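Local coordinates for parvulin 42 (Trypanosoma brucei brucei, PDB 6GMP), which probably catalyses cis-trans isomerisation of the peptide bond preceding proline in protein substrates, an activity carried by the PPIC-type (parvulin) domain that forms this chain, at residues L12-D17 against S22-R27; N42-I47 against V115-R120; Q64-F69 against G73-D78; T88-F93 against V109-G114; D94-S99 against E104-V109. All coordinates share one frame; numbering follows the deposited sequence. Where two conformers were deposited one is given.

Interaction 1 of 5, residues L12-D17 against S22-R27; sequences LVKHKD and SSLAPR
Lys14 reaches across to the main chain of Ser22, tying together the two limbs of the long loop that leads from strand 6-13 to helix 37-49 in the parvulin fold. This loop corresponds in position to the one that in Pin1 carries phosphate-binding basic residues; whether it does so here is not established. Lys14 NZ donates to Ser22 O at 2.8 Å, approaching nearly end-on to the carbonyl (C=O...N angle 158°) but tilted 22° from its plane. With CG set anti to the carbonyl carbon (chi1 -68°) and the chain fully stretched beyond it, the aliphatic part runs past the same oxygen: CD and CE each lie 3.5 Å from Ser22 O. The ammonium group also donates to Arg20 O, so two carbonyls of the loop share one buried lysine. Leu24 adds a light touch, its CG 4.4 Å from Lys14 NZ. Elsewhere each limb is braced from within. Lys16 NZ forms a salt bridge with Asp17 OD1, on the syn side of the carboxylate but out of its plane, and His15 ND1 accepts from Asp17 N at 3.1 Å. Past the lysine bond, Ser23 reaches forward along the chain in an ST turn, where Ser23 OG accepts from Ala25 N at 3.2 Å.

Interaction 2 of 5, residues N42-I47 against V115-R120; sequences NLAQAI and VHLIYR
Leu117 and Ala44 bury the most surface where helix 37-49 lies against the antiparallel sheet of the parvulin fold. The helix runs nearly along strand 114-120, with 20° between their directions and 8.7 Å between the axes of the two short segments, a separation that the small alanine facing the strand probably allows. Leu117 rises from the strand with CG anti to the carbonyl carbon (chi1 -61°), which lifts both methyls to the helix: CD2 sits 3.9 Å from Ala44 O and CD1 4.0 Å from that same oxygen. In the conformer described here, Ile47, one turn on, crosses Leu117 at a slant, its CG1 3.8 Å from Leu117 CD1. Every touching residue is buried, and the contact is wholly apolar between side chains. Around it, Leu48 covers Leu117, while Ala40 and Ile41 cover Val115. At the start of the strand Val115 turns one branch up to the helix, and Ala44 CB meets Val115 CG1 at 3.5 Å.

Interaction 3 of 5, residues Q64-F69 against G73-D78; sequences QVVRDF and GSAKRD
Arg67 and Asp78 form the polar half of this contact, a salt bridge between helix 59-69 of the parvulin fold and the chain that follows it towards strand 80-84. The guanidinium grips the carboxylate side-on with one nitrogen to each oxygen: Arg67 NE donates to Asp78 OD1 at 2.9 Å and Arg67 NH2 to Asp78 OD2 at 2.8 Å. OD1 lies in the guanidinium plane at its edge, yet the two flat groups are turned 50° against each other, and NE meets OD1 from above the carboxylate plane. An extended chain from CG to NE carries the arginine over to its partner. The apolar half belongs to Val66. Its CG1, anti to the backbone N (chi1 173°), packs 3.5 Å from Asp78 C and 4.1 Å from Ala75 CB, while its CG2 lies 3.6 Å from Asp78 O. Val66 also touches Val11 of the sheet, and Ala75, on the 3-10 turn 73-76, touches Ala25 and Pro26. Asp78 is thus met at both ends, its carboxylate by the arginine and its main chain by the valine's methyls. The twisted but doubly bonded ion pair should limit rotation of both groups, and as Arg67 is exposed, solvent probably moderates its electrostatic strength.

Interaction 4 of 5, residues T88-F93 against V109-G114; sequences TYTEGF and VETELG
Thr90 and Thr111 cross at an angle at the surface, and van der Waals contact dominates. In the Thr90 conformer given here, Thr111 CG2 lies 3.5 Å from Thr90 OG1; the same methyl is 4.0 Å from Phe93 CB. Further along, Val109 presses a methyl on the helix backbone: its CG2, anti to the backbone N, comes to 3.4 Å from Gly92 O. Strand 109-111 lies by the first turn of helix 91-97, which Thr90 precedes as N-cap. This is the edge of the parvulin sheet, where strand 109-111 turns into strand 114-120 through a type I turn from Thr111 to Gly114, closed by Gly114 N to Thr111 O at 3.2 Å, with Thr111 N to Gly114 O at 2.9 Å pairing the strand ends. Beside it the Phe93 ring carries Tyr89 CD2 over one face and meets His116 edge-to-face, a grouping consistent with the hydrophobic proline pocket of parvulins. Hydrogen bonding centres on Thr111 OG1, which chi1 of 71° places between backbone N and carbonyl carbon. It accepts from Leu113 N at 3.1 Å, making an ST turn, and bonds His116 NE2, its strongest partner. A water 2.8 Å from Thr111 OG1 makes a further link, weak and tentative, to Thr90 OG1 of that conformer.

Interaction 5 of 5, residues D94-S99 against E104-V109; sequences DTVAFS and EVSAPV
Val96 projects from helix 91-97 into the chain that leads on to strand 109-111, joining the helix to the edge of the parvulin sheet. With CG1 anti to the backbone N (chi1 170°), the residue spreads its branches over two neighbours. CG1 lies only 3.4 Å from Ser106 CB, tighter than usual carbon packing, while CG2 meets Val109 CG2 tip to tip at 3.7 Å. The valine therefore wedges between a serine and a valine that are both tied to strand 114-120: Ser106 pairs its backbone with Ile118, and Val109 pairs with His116. The Ser106 hydroxyl, at the border of this contact, donates to Ala107 O at 2.8 Å and accepts from Ile118 N, so the buried oxygen has partners on both counts. After Ala97, which points away, Phe98 is the first residue to leave helical geometry, and its ring meets Phe8 edge-to-face. Ser99 folds back on the last turn. Its hydroxyl and its amide both reach one carbonyl, with Ser99 OG 2.6 Å and Ser99 N 3.1 Å from Val96 O. Glu104, of the facing segment, has its OE2 engaged in a salt bridge with Lys101. A water bridges the two segments here, donating to Ser99 O and to Glu104 OE1, each at 2.8 Å.

Interaction 2 is the buried core of the set, built of aliphatic side chains between helix 37-49 and the sheet, whereas interactions 4 and 5 are surface contacts and interactions 1 and 3 are partly buried. Chemistry follows place: a lysine-carbonyl bond ties the loop of interaction 1, an ion pair joins helix 59-69 to the chain after it in interaction 3, and bridging waters supplement the packing of interactions 4 and 5. These last two share Val109 and helix 91-97, setting it against the sheet edge. Strand 114-120 joins most of them, bonding to Val13 beside interaction 1 and to Val109 and Ser106 on its other flank. Interaction 3 meets interaction 2 where Phe69 packs on Ile47.

Interaction 1 of 5, residues L12-D17 against S22-R27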
# COMPACT_ATOMS: atom_id res chain seq x y z
N LEU A 12 1.75 -1.58 1.94
CA LEU A 12 2.84 -2.19 1.19
C LEU A 12 3.04 -3.64 1.61
O LEU A 12 3.23 -3.92 2.79
CB LEU A 12 4.15 -1.42 1.39
CG LEU A 12 5.34 -1.93 0.58
CD1 LEU A 12 5.15 -1.71 -0.91
CD2 LEU A 12 6.62 -1.24 1.03
N VAL A 13 2.98 -4.54 0.63
CA VAL A 13 3.27 -5.95 0.83
C VAL A 13 4.57 -6.23 0.10
O VAL A 13 4.65 -6.12 -1.12
CB VAL A 13 2.12 -6.82 0.29
CG1 VAL A 13 2.43 -8.30 0.45
CG2 VAL A 13 0.81 -6.48 1.00
N LYS A 14 5.60 -6.59 0.85
CA LYS A 14 6.92 -6.81 0.28
C LYS A 14 7.05 -8.23 -0.22
O LYS A 14 6.18 -9.09 0.01
CB LYS A 14 7.99 -6.50 1.33
CG LYS A 14 8.06 -5.04 1.68
CD LYS A 14 9.21 -4.73 2.62
CE LYS A 14 9.25 -3.26 2.95
NZ LYS A 14 10.59 -2.86 3.48
N HIS A 15 8.14 -8.51 -0.91
CA HIS A 15 8.49 -9.87 -1.27
C HIS A 15 10.01 -10.00 -1.25
O HIS A 15 10.72 -8.98 -1.11
CB HIS A 15 7.91 -10.27 -2.63
CG HIS A 15 8.27 -9.35 -3.75
ND1 HIS A 15 9.52 -9.35 -4.32
CD2 HIS A 15 7.55 -8.42 -4.41
CE1 HIS A 15 9.55 -8.45 -5.30
NE2 HIS A 15 8.37 -7.87 -5.36
N LYS A 16 10.51 -11.22 -1.40
CA LYS A 16 11.92 -11.51 -1.21
C LYS A 16 12.84 -10.77 -2.17
O LYS A 16 14.03 -10.61 -1.89
CB LYS A 16 12.17 -13.02 -1.36
CG LYS A 16 12.01 -13.53 -2.79
CD LYS A 16 12.11 -15.04 -2.88
CE LYS A 16 12.27 -15.53 -4.33
NZ LYS A 16 13.52 -15.04 -5.02
N ASP A 17 12.31 -10.34 -3.31
CA ASP A 17 13.14 -9.73 -4.35
C ASP A 17 13.22 -8.20 -4.28
O ASP A 17 13.89 -7.60 -5.12
CB ASP A 17 12.67 -10.17 -5.74
CG ASP A 17 12.95 -11.63 -6.02
OD1 ASP A 17 13.83 -12.21 -5.36
OD2 ASP A 17 12.29 -12.19 -6.92
N SER A 22 12.60 -6.60 4.40
CA SER A 22 12.32 -6.70 5.82
C SER A 22 11.18 -5.75 6.13
O SER A 22 11.10 -4.66 5.56
CB SER A 22 13.55 -6.31 6.65
OG SER A 22 14.62 -7.21 6.42
N SER A 23 10.27 -6.14 7.02
CA SER A 23 9.22 -5.23 7.43
C SER A 23 9.77 -4.10 8.27
O SER A 23 10.61 -4.31 9.16
CB SER A 23 8.14 -5.94 8.25
OG SER A 23 7.08 -5.04 8.51
N LEU A 24 9.25 -2.90 8.00
CA LEU A 24 9.58 -1.73 8.80
C LEU A 24 8.36 -1.20 9.57
O LEU A 24 8.41 -0.12 10.16
CB LEU A 24 10.16 -0.64 7.91
CG LEU A 24 11.53 -0.97 7.31
CD1 LEU A 24 12.01 0.18 6.43
CD2 LEU A 24 12.57 -1.27 8.39
N ALA A 25 7.27 -1.97 9.55
CA ALA A 25 6.07 -1.61 10.30
C ALA A 25 6.25 -1.91 11.78
O ALA A 25 6.95 -2.84 12.12
CB ALA A 25 4.90 -2.39 9.78
N PRO A 26 5.61 -1.12 12.66
CA PRO A 26 5.74 -1.34 14.10
C PRO A 26 5.37 -2.75 14.56
O PRO A 26 5.97 -3.30 15.49
CB PRO A 26 4.75 -0.34 14.69
CG PRO A 26 4.70 0.77 13.72
CD PRO A 26 4.86 0.12 12.36
N ARG A 27 4.36 -3.32 13.92
CA ARG A 27 3.79 -4.61 14.29
C ARG A 27 4.83 -5.74 14.29
O ARG A 27 4.82 -6.62 15.16
CB ARG A 27 2.64 -4.86 13.32
CG ARG A 27 2.17 -6.27 13.12
CD ARG A 27 0.98 -6.25 12.16
NE ARG A 27 1.37 -5.91 10.79
CZ ARG A 27 1.94 -6.77 9.96
NH1 ARG A 27 2.17 -8.02 10.33
NH2 ARG A 27 2.28 -6.37 8.73

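Interaction 2 of 5, residues N42-I47 against V115-R120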
# COMPACT_ATOMS: atom_id res chain seq x y z
N ASN A 42 -0.75 -12.03 -4.68
CA ASN A 42 -1.95 -12.72 -4.24
C ASN A 42 -2.42 -12.21 -2.90
O ASN A 42 -3.62 -12.08 -2.68
CB ASN A 42 -1.70 -14.22 -4.17
CG ASN A 42 -1.66 -14.85 -5.54
OD1 ASN A 42 -2.38 -14.43 -6.45
ND2 ASN A 42 -0.85 -15.88 -5.68
N LEU A 43 -1.50 -11.90 -2.01
CA LEU A 43 -1.86 -11.38 -0.70
C LEU A 43 -2.50 -10.00 -0.83
O LEU A 43 -3.57 -9.76 -0.26
CB LEU A 43 -0.64 -11.32 0.21
CG LEU A 43 -0.88 -10.71 1.59
CD1 LEU A 43 -2.00 -11.43 2.28
CD2 LEU A 43 0.39 -10.80 2.42
N ALA A 44 -1.88 -9.10 -1.58
CA ALA A 44 -2.44 -7.77 -1.79
C ALA A 44 -3.84 -7.86 -2.40
O ALA A 44 -4.76 -7.12 -2.01
CB ALA A 44 -1.51 -6.96 -2.67
N GLN A 45 -4.02 -8.76 -3.35
CA GLN A 45 -5.33 -8.96 -3.95
C GLN A 45 -6.37 -9.36 -2.91
O GLN A 45 -7.50 -8.86 -2.93
CB GLN A 45 -5.24 -10.01 -5.06
CG GLN A 45 -6.57 -10.37 -5.71
CD GLN A 45 -7.29 -9.17 -6.29
OE1 GLN A 45 -6.66 -8.21 -6.76
NE2 GLN A 45 -8.62 -9.21 -6.29
N ALA A 46 -6.01 -10.29 -2.03
CA ALA A 46 -6.95 -10.77 -1.03
C ALA A 46 -7.30 -9.70 -0.00
O ALA A 46 -8.47 -9.57 0.38
CB ALA A 46 -6.41 -12.00 -0.33
N ILE A 47 -6.31 -8.93 0.46
CA ILE A 47 -6.56 -7.96 1.52
C ILE A 47 -7.44 -6.83 0.98
O ILE A 47 -8.21 -6.22 1.73
CB ILE A 47 -5.29 -7.50 2.23
CG1 ILE A 47 -4.36 -6.78 1.27
CG2 ILE A 47 -4.61 -8.70 2.90
CD1 ILE A 47 -3.09 -6.25 1.94
N VAL A 115 4.37 -4.59 -3.44
CA VAL A 115 3.04 -4.46 -4.01
C VAL A 115 2.21 -3.53 -3.13
O VAL A 115 2.07 -3.77 -1.92
CB VAL A 115 2.37 -5.85 -4.13
CG1 VAL A 115 1.01 -5.72 -4.80
CG2 VAL A 115 3.27 -6.80 -4.92
N HIS A 116 1.69 -2.47 -3.73
CA HIS A 116 0.95 -1.44 -3.01
C HIS A 116 -0.55 -1.52 -3.21
O HIS A 116 -1.02 -1.86 -4.29
CB HIS A 116 1.35 -0.04 -3.49
CG HIS A 116 2.82 0.22 -3.53
ND1 HIS A 116 3.43 1.15 -2.71
CD2 HIS A 116 3.79 -0.25 -4.34
CE1 HIS A 116 4.72 1.21 -2.99
NE2 HIS A 116 4.96 0.38 -3.99
N LEU A 117 -1.30 -1.13 -2.18
CA LEU A 117 -2.67 -0.67 -2.35
C LEU A 117 -2.61 0.79 -2.00
O LEU A 117 -2.13 1.14 -0.93
CB LEU A 117 -3.62 -1.38 -1.38
CG LEU A 117 -3.73 -2.91 -1.51
CD1 LEU A 117 -4.71 -3.46 -0.47
CD2 LEU A 117 -4.14 -3.36 -2.88
N ILE A 118 -3.09 1.65 -2.90
CA ILE A 118 -3.03 3.09 -2.71
C ILE A 118 -4.42 3.64 -2.44
O ILE A 118 -5.37 3.28 -3.13
CB ILE A 118 -2.41 3.80 -3.93
CG1 ILE A 118 -1.03 3.21 -4.22
CG2 ILE A 118 -2.29 5.29 -3.68
CD1 ILE A 118 -0.43 3.65 -5.51
N TYR A 119 -4.52 4.51 -1.44
CA TYR A 119 -5.78 5.12 -1.05
C TYR A 119 -5.68 6.63 -1.18
O TYR A 119 -4.74 7.25 -0.68
CB TYR A 119 -6.09 4.74 0.40
CG TYR A 119 -7.30 5.42 1.00
CD1 TYR A 119 -8.58 5.16 0.52
CD2 TYR A 119 -7.17 6.28 2.08
CE1 TYR A 119 -9.69 5.76 1.08
CE2 TYR A 119 -8.27 6.88 2.65
CZ TYR A 119 -9.53 6.62 2.15
OH TYR A 119 -10.63 7.22 2.72
N ARG A 120 -6.66 7.23 -1.84
CA ARG A 120 -6.74 8.68 -1.91
C ARG A 120 -7.66 9.20 -0.81
O ARG A 120 -8.87 8.90 -0.79
CB ARG A 120 -7.25 9.15 -3.27
CG ARG A 120 -7.29 10.65 -3.38
CD ARG A 120 -7.72 11.10 -4.75
NE ARG A 120 -7.98 12.53 -4.76
CZ ARG A 120 -8.48 13.20 -5.79
NH1 ARG A 120 -8.77 12.57 -6.92
NH2 ARG A 120 -8.67 14.50 -5.68

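Interaction 3 of 5, residues Q64-F69 against G73-D78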
# COMPACT_ATOMS: atom_id res chain seq x y z
N GLN A 64 -7.28 0.18 8.87
CA GLN A 64 -7.41 -1.18 9.37
C GLN A 64 -6.51 -2.15 8.60
O GLN A 64 -5.80 -2.95 9.20
CB GLN A 64 -8.85 -1.66 9.32
CG GLN A 64 -9.06 -3.04 9.95
CD GLN A 64 -8.75 -3.05 11.43
OE1 GLN A 64 -9.22 -2.19 12.17
NE2 GLN A 64 -7.95 -4.01 11.86
N VAL A 65 -6.52 -2.06 7.28
CA VAL A 65 -5.71 -2.98 6.51
C VAL A 65 -4.23 -2.60 6.59
O VAL A 65 -3.38 -3.48 6.57
CB VAL A 65 -6.19 -3.15 5.05
CG1 VAL A 65 -7.56 -3.85 5.04
CG2 VAL A 65 -6.26 -1.84 4.33
N VAL A 66 -3.91 -1.32 6.74
CA VAL A 66 -2.52 -0.91 6.99
C VAL A 66 -2.02 -1.56 8.29
O VAL A 66 -0.94 -2.16 8.33
CB VAL A 66 -2.38 0.63 7.10
CG1 VAL A 66 -0.97 1.00 7.52
CG2 VAL A 66 -2.78 1.33 5.79
N ARG A 67 -2.81 -1.41 9.35
CA ARG A 67 -2.44 -1.96 10.65
C ARG A 67 -2.25 -3.48 10.62
O ARG A 67 -1.37 -4.00 11.29
CB ARG A 67 -3.46 -1.58 11.72
CG ARG A 67 -3.47 -0.12 12.02
CD ARG A 67 -4.63 0.25 12.89
NE ARG A 67 -4.61 1.67 13.23
CZ ARG A 67 -5.60 2.31 13.83
NH1 ARG A 67 -6.70 1.65 14.19
NH2 ARG A 67 -5.49 3.60 14.07
N ASP A 68 -3.07 -4.16 9.83
CA ASP A 68 -3.04 -5.63 9.79
C ASP A 68 -1.98 -6.19 8.85
O ASP A 68 -1.46 -7.28 9.09
CB ASP A 68 -4.41 -6.18 9.38
CG ASP A 68 -5.49 -5.94 10.43
OD1 ASP A 68 -5.15 -5.63 11.60
OD2 ASP A 68 -6.67 -6.07 10.07
N PHE A 69 -1.62 -5.45 7.80
CA PHE A 69 -0.86 -6.04 6.70
C PHE A 69 0.33 -5.23 6.18
O PHE A 69 1.21 -5.82 5.56
CB PHE A 69 -1.76 -6.36 5.50
CG PHE A 69 -2.81 -7.40 5.77
CD1 PHE A 69 -2.47 -8.75 5.84
CD2 PHE A 69 -4.14 -7.04 5.94
CE1 PHE A 69 -3.44 -9.71 6.08
CE2 PHE A 69 -5.11 -8.00 6.18
CZ PHE A 69 -4.76 -9.33 6.25
N GLY A 73 7.43 1.34 6.52
CA GLY A 73 7.65 2.18 7.69
C GLY A 73 6.54 3.19 7.90
O GLY A 73 6.31 3.62 9.04
N SER A 74 5.84 3.56 6.83
CA SER A 74 4.72 4.49 6.94
C SER A 74 3.62 3.95 7.84
O SER A 74 2.75 4.70 8.28
CB SER A 74 4.14 4.82 5.57
OG SER A 74 3.63 3.67 4.94
N ALA A 75 3.65 2.65 8.13
CA ALA A 75 2.65 2.08 9.03
C ALA A 75 2.76 2.69 10.43
O ALA A 75 1.80 2.60 11.21
CB ALA A 75 2.79 0.56 9.07
N LYS A 76 3.88 3.33 10.77
CA LYS A 76 4.02 3.96 12.08
C LYS A 76 3.11 5.18 12.19
O LYS A 76 2.90 5.70 13.28
CB LYS A 76 5.48 4.33 12.37
CG LYS A 76 5.98 5.58 11.67
CD LYS A 76 7.42 5.89 12.06
CE LYS A 76 8.41 5.54 10.95
NZ LYS A 76 8.55 4.07 10.73
N ARG A 77 2.59 5.64 11.05
CA ARG A 77 1.59 6.70 11.04
C ARG A 77 0.38 6.23 10.23
O ARG A 77 -0.24 6.98 9.48
CB ARG A 77 2.14 8.02 10.50
CG ARG A 77 2.98 8.82 11.50
CD ARG A 77 2.27 9.05 12.85
NE ARG A 77 2.95 8.35 13.93
CZ ARG A 77 3.84 8.90 14.75
NH1 ARG A 77 4.16 10.18 14.65
NH2 ARG A 77 4.41 8.16 15.70
N ASP A 78 0.06 4.95 10.41
CA ASP A 78 -1.13 4.33 9.81
C ASP A 78 -1.15 4.40 8.29
O ASP A 78 -2.22 4.31 7.68
CB ASP A 78 -2.42 4.92 10.41
CG ASP A 78 -2.81 4.26 11.74
OD1 ASP A 78 -2.41 3.09 11.98
OD2 ASP A 78 -3.54 4.89 12.52

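Interaction 4 of 5, residues T88-F93 against V109-G114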
# COMPACT_ATOMS: atom_id res chain seq x y z
N THR A 88 6.72 12.57 -8.82
CA THR A 88 7.69 12.44 -7.74
C THR A 88 8.09 10.99 -7.50
O THR A 88 9.28 10.65 -7.47
CB THR A 88 7.15 13.02 -6.44
OG1 THR A 88 6.78 14.39 -6.65
CG2 THR A 88 8.19 12.97 -5.35
N TYR A 89 7.08 10.14 -7.32
CA TYR A 89 7.30 8.72 -7.09
C TYR A 89 7.53 8.03 -8.43
O TYR A 89 7.35 8.64 -9.48
CB TYR A 89 6.11 8.09 -6.38
CG TYR A 89 5.97 8.48 -4.92
CD1 TYR A 89 6.47 9.69 -4.45
CD2 TYR A 89 5.36 7.64 -4.02
CE1 TYR A 89 6.35 10.04 -3.12
CE2 TYR A 89 5.23 7.98 -2.69
CZ TYR A 89 5.72 9.18 -2.24
OH TYR A 89 5.59 9.52 -0.92
N THR A 90 7.93 6.76 -8.38
CA THR A 90 8.11 5.96 -9.58
C THR A 90 6.85 5.99 -10.45
O THR A 90 5.73 6.08 -9.92
CB THR A 90 8.40 4.49 -9.23
OG1 THR A 90 7.32 3.96 -8.46
CG2 THR A 90 9.69 4.38 -8.42
N GLU A 91 7.03 5.90 -11.76
CA GLU A 91 5.93 6.02 -12.72
C GLU A 91 4.80 5.04 -12.46
O GLU A 91 3.63 5.39 -12.64
CB GLU A 91 6.44 5.84 -14.15
CG GLU A 91 5.45 6.29 -15.22
CD GLU A 91 6.00 6.17 -16.63
OE1 GLU A 91 7.19 5.81 -16.78
OE2 GLU A 91 5.25 6.45 -17.59
N GLY A 92 5.13 3.83 -12.02
CA GLY A 92 4.13 2.81 -11.77
C GLY A 92 3.17 3.23 -10.67
O GLY A 92 1.96 3.07 -10.79
N PHE A 93 3.73 3.78 -9.60
CA PHE A 93 2.96 4.23 -8.45
C PHE A 93 2.18 5.47 -8.84
O PHE A 93 0.97 5.56 -8.61
CB PHE A 93 3.92 4.57 -7.30
CG PHE A 93 3.23 5.00 -6.03
CD1 PHE A 93 2.75 6.29 -5.89
CD2 PHE A 93 3.10 4.13 -4.98
CE1 PHE A 93 2.13 6.68 -4.72
CE2 PHE A 93 2.49 4.52 -3.81
CZ PHE A 93 2.01 5.80 -3.68
N VAL A 109 -0.74 -2.45 -7.15
CA VAL A 109 0.23 -1.88 -8.09
C VAL A 109 1.63 -2.13 -7.56
O VAL A 109 1.92 -1.95 -6.38
CB VAL A 109 0.02 -0.37 -8.34
CG1 VAL A 109 0.07 0.42 -7.06
CG2 VAL A 109 1.07 0.14 -9.32
N GLU A 110 2.50 -2.55 -8.46
CA GLU A 110 3.81 -3.00 -8.09
C GLU A 110 4.87 -1.95 -8.39
O GLU A 110 4.82 -1.26 -9.42
CB GLU A 110 4.12 -4.28 -8.84
CG GLU A 110 5.39 -4.93 -8.41
CD GLU A 110 5.67 -6.17 -9.21
OE1 GLU A 110 4.92 -6.43 -10.17
OE2 GLU A 110 6.65 -6.87 -8.88
N THR A 111 5.83 -1.83 -7.49
CA THR A 111 7.03 -1.05 -7.73
C THR A 111 8.22 -1.82 -7.17
O THR A 111 8.07 -2.95 -6.72
CB THR A 111 6.98 0.31 -7.04
OG1 THR A 111 7.10 0.13 -5.63
CG2 THR A 111 5.67 1.02 -7.37
N GLU A 112 9.40 -1.20 -7.18
CA GLU A 112 10.59 -1.81 -6.62
C GLU A 112 10.44 -2.11 -5.13
O GLU A 112 11.15 -2.96 -4.59
CB GLU A 112 11.80 -0.89 -6.83
CG GLU A 112 12.29 -0.83 -8.26
CD GLU A 112 12.99 -2.10 -8.69
OE1 GLU A 112 14.22 -2.19 -8.48
OE2 GLU A 112 12.32 -3.00 -9.24
N LEU A 113 9.53 -1.38 -4.48
CA LEU A 113 9.33 -1.50 -3.04
C LEU A 113 8.51 -2.71 -2.65
O LEU A 113 8.58 -3.17 -1.51
CB LEU A 113 8.64 -0.25 -2.50
CG LEU A 113 9.39 1.06 -2.68
CD1 LEU A 113 8.52 2.20 -2.20
CD2 LEU A 113 10.71 1.04 -1.94
N GLY A 114 7.70 -3.21 -3.58
CA GLY A 114 6.75 -4.27 -3.30
C GLY A 114 5.42 -4.02 -3.99
O GLY A 114 5.36 -3.32 -5.01
O HOH W 1 7.89 2.79 -5.40

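Interaction 5 of 5, residues D94-S99 against E104-V109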
# COMPACT_ATOMS: atom_id res chain seq x y z
N ASP A 94 2.89 6.42 -9.42
CA ASP A 94 2.32 7.71 -9.75
C ASP A 94 1.08 7.60 -10.62
O ASP A 94 0.07 8.25 -10.34
CB ASP A 94 3.38 8.57 -10.44
CG ASP A 94 2.91 9.98 -10.68
OD1 ASP A 94 2.83 10.74 -9.70
OD2 ASP A 94 2.60 10.31 -11.84
N THR A 95 1.14 6.79 -11.67
CA THR A 95 0.03 6.72 -12.63
C THR A 95 -1.24 6.19 -11.97
O THR A 95 -2.33 6.75 -12.17
CB THR A 95 0.38 5.87 -13.87
OG1 THR A 95 -0.72 5.88 -14.79
CG2 THR A 95 0.71 4.43 -13.50
N VAL A 96 -1.10 5.14 -11.17
CA VAL A 96 -2.24 4.55 -10.47
C VAL A 96 -2.78 5.51 -9.42
O VAL A 96 -3.99 5.70 -9.33
CB VAL A 96 -1.85 3.20 -9.80
CG1 VAL A 96 -2.95 2.70 -8.87
CG2 VAL A 96 -1.56 2.16 -10.87
N ALA A 97 -1.88 6.10 -8.65
CA ALA A 97 -2.26 7.01 -7.57
C ALA A 97 -3.08 8.18 -8.10
O ALA A 97 -4.11 8.52 -7.53
CB ALA A 97 -1.03 7.52 -6.85
N PHE A 98 -2.64 8.79 -9.19
CA PHE A 98 -3.30 9.98 -9.73
C PHE A 98 -4.50 9.65 -10.63
O PHE A 98 -5.13 10.54 -11.20
CB PHE A 98 -2.27 10.91 -10.37
CG PHE A 98 -1.45 11.62 -9.35
CD1 PHE A 98 -1.84 12.86 -8.87
CD2 PHE A 98 -0.31 11.03 -8.82
CE1 PHE A 98 -1.09 13.50 -7.88
CE2 PHE A 98 0.42 11.66 -7.84
CZ PHE A 98 0.04 12.90 -7.38
N SER A 99 -4.84 8.36 -10.70
CA SER A 99 -6.05 7.91 -11.37
C SER A 99 -7.19 7.74 -10.37
O SER A 99 -8.35 7.61 -10.77
CB SER A 99 -5.80 6.58 -12.08
OG SER A 99 -5.87 5.49 -11.17
N GLU A 104 -11.12 6.35 -3.02
CA GLU A 104 -10.92 5.09 -3.72
C GLU A 104 -9.62 4.42 -3.31
O GLU A 104 -8.64 5.09 -2.97
CB GLU A 104 -10.94 5.31 -5.24
CG GLU A 104 -12.31 5.68 -5.78
CD GLU A 104 -12.36 5.63 -7.30
OE1 GLU A 104 -11.33 5.96 -7.93
OE2 GLU A 104 -13.42 5.23 -7.85
N VAL A 105 -9.64 3.09 -3.33
CA VAL A 105 -8.45 2.27 -3.14
C VAL A 105 -8.08 1.59 -4.46
O VAL A 105 -8.93 1.01 -5.14
CB VAL A 105 -8.66 1.17 -2.06
CG1 VAL A 105 -7.42 0.29 -1.92
CG2 VAL A 105 -9.06 1.77 -0.71
N SER A 106 -6.81 1.67 -4.83
CA SER A 106 -6.35 1.11 -6.09
C SER A 106 -6.39 -0.42 -6.09
O SER A 106 -6.47 -1.06 -5.04
CB SER A 106 -4.92 1.55 -6.37
OG SER A 106 -4.01 0.94 -5.47
N ALA A 107 -6.30 -0.99 -7.28
CA ALA A 107 -5.93 -2.39 -7.43
C ALA A 107 -4.47 -2.51 -7.03
O ALA A 107 -3.78 -1.50 -6.92
CB ALA A 107 -6.10 -2.83 -8.86
N PRO A 108 -4.00 -3.74 -6.81
CA PRO A 108 -2.58 -3.87 -6.47
C PRO A 108 -1.68 -3.28 -7.56
O PRO A 108 -1.87 -3.57 -8.73
CB PRO A 108 -2.39 -5.39 -6.36
CG PRO A 108 -3.76 -5.92 -6.00
CD PRO A 108 -4.71 -5.03 -6.76
N VAL A 109 -0.74 -2.45 -7.15
CA VAL A 109 0.23 -1.88 -8.09
C VAL A 109 1.63 -2.13 -7.56
O VAL A 109 1.92 -1.95 -6.38
CB VAL A 109 0.02 -0.37 -8.34
CG1 VAL A 109 0.07 0.42 -7.06
CG2 VAL A 109 1.07 0.14 -9.32
O HOH W 2 -10.72 6.11 -10.61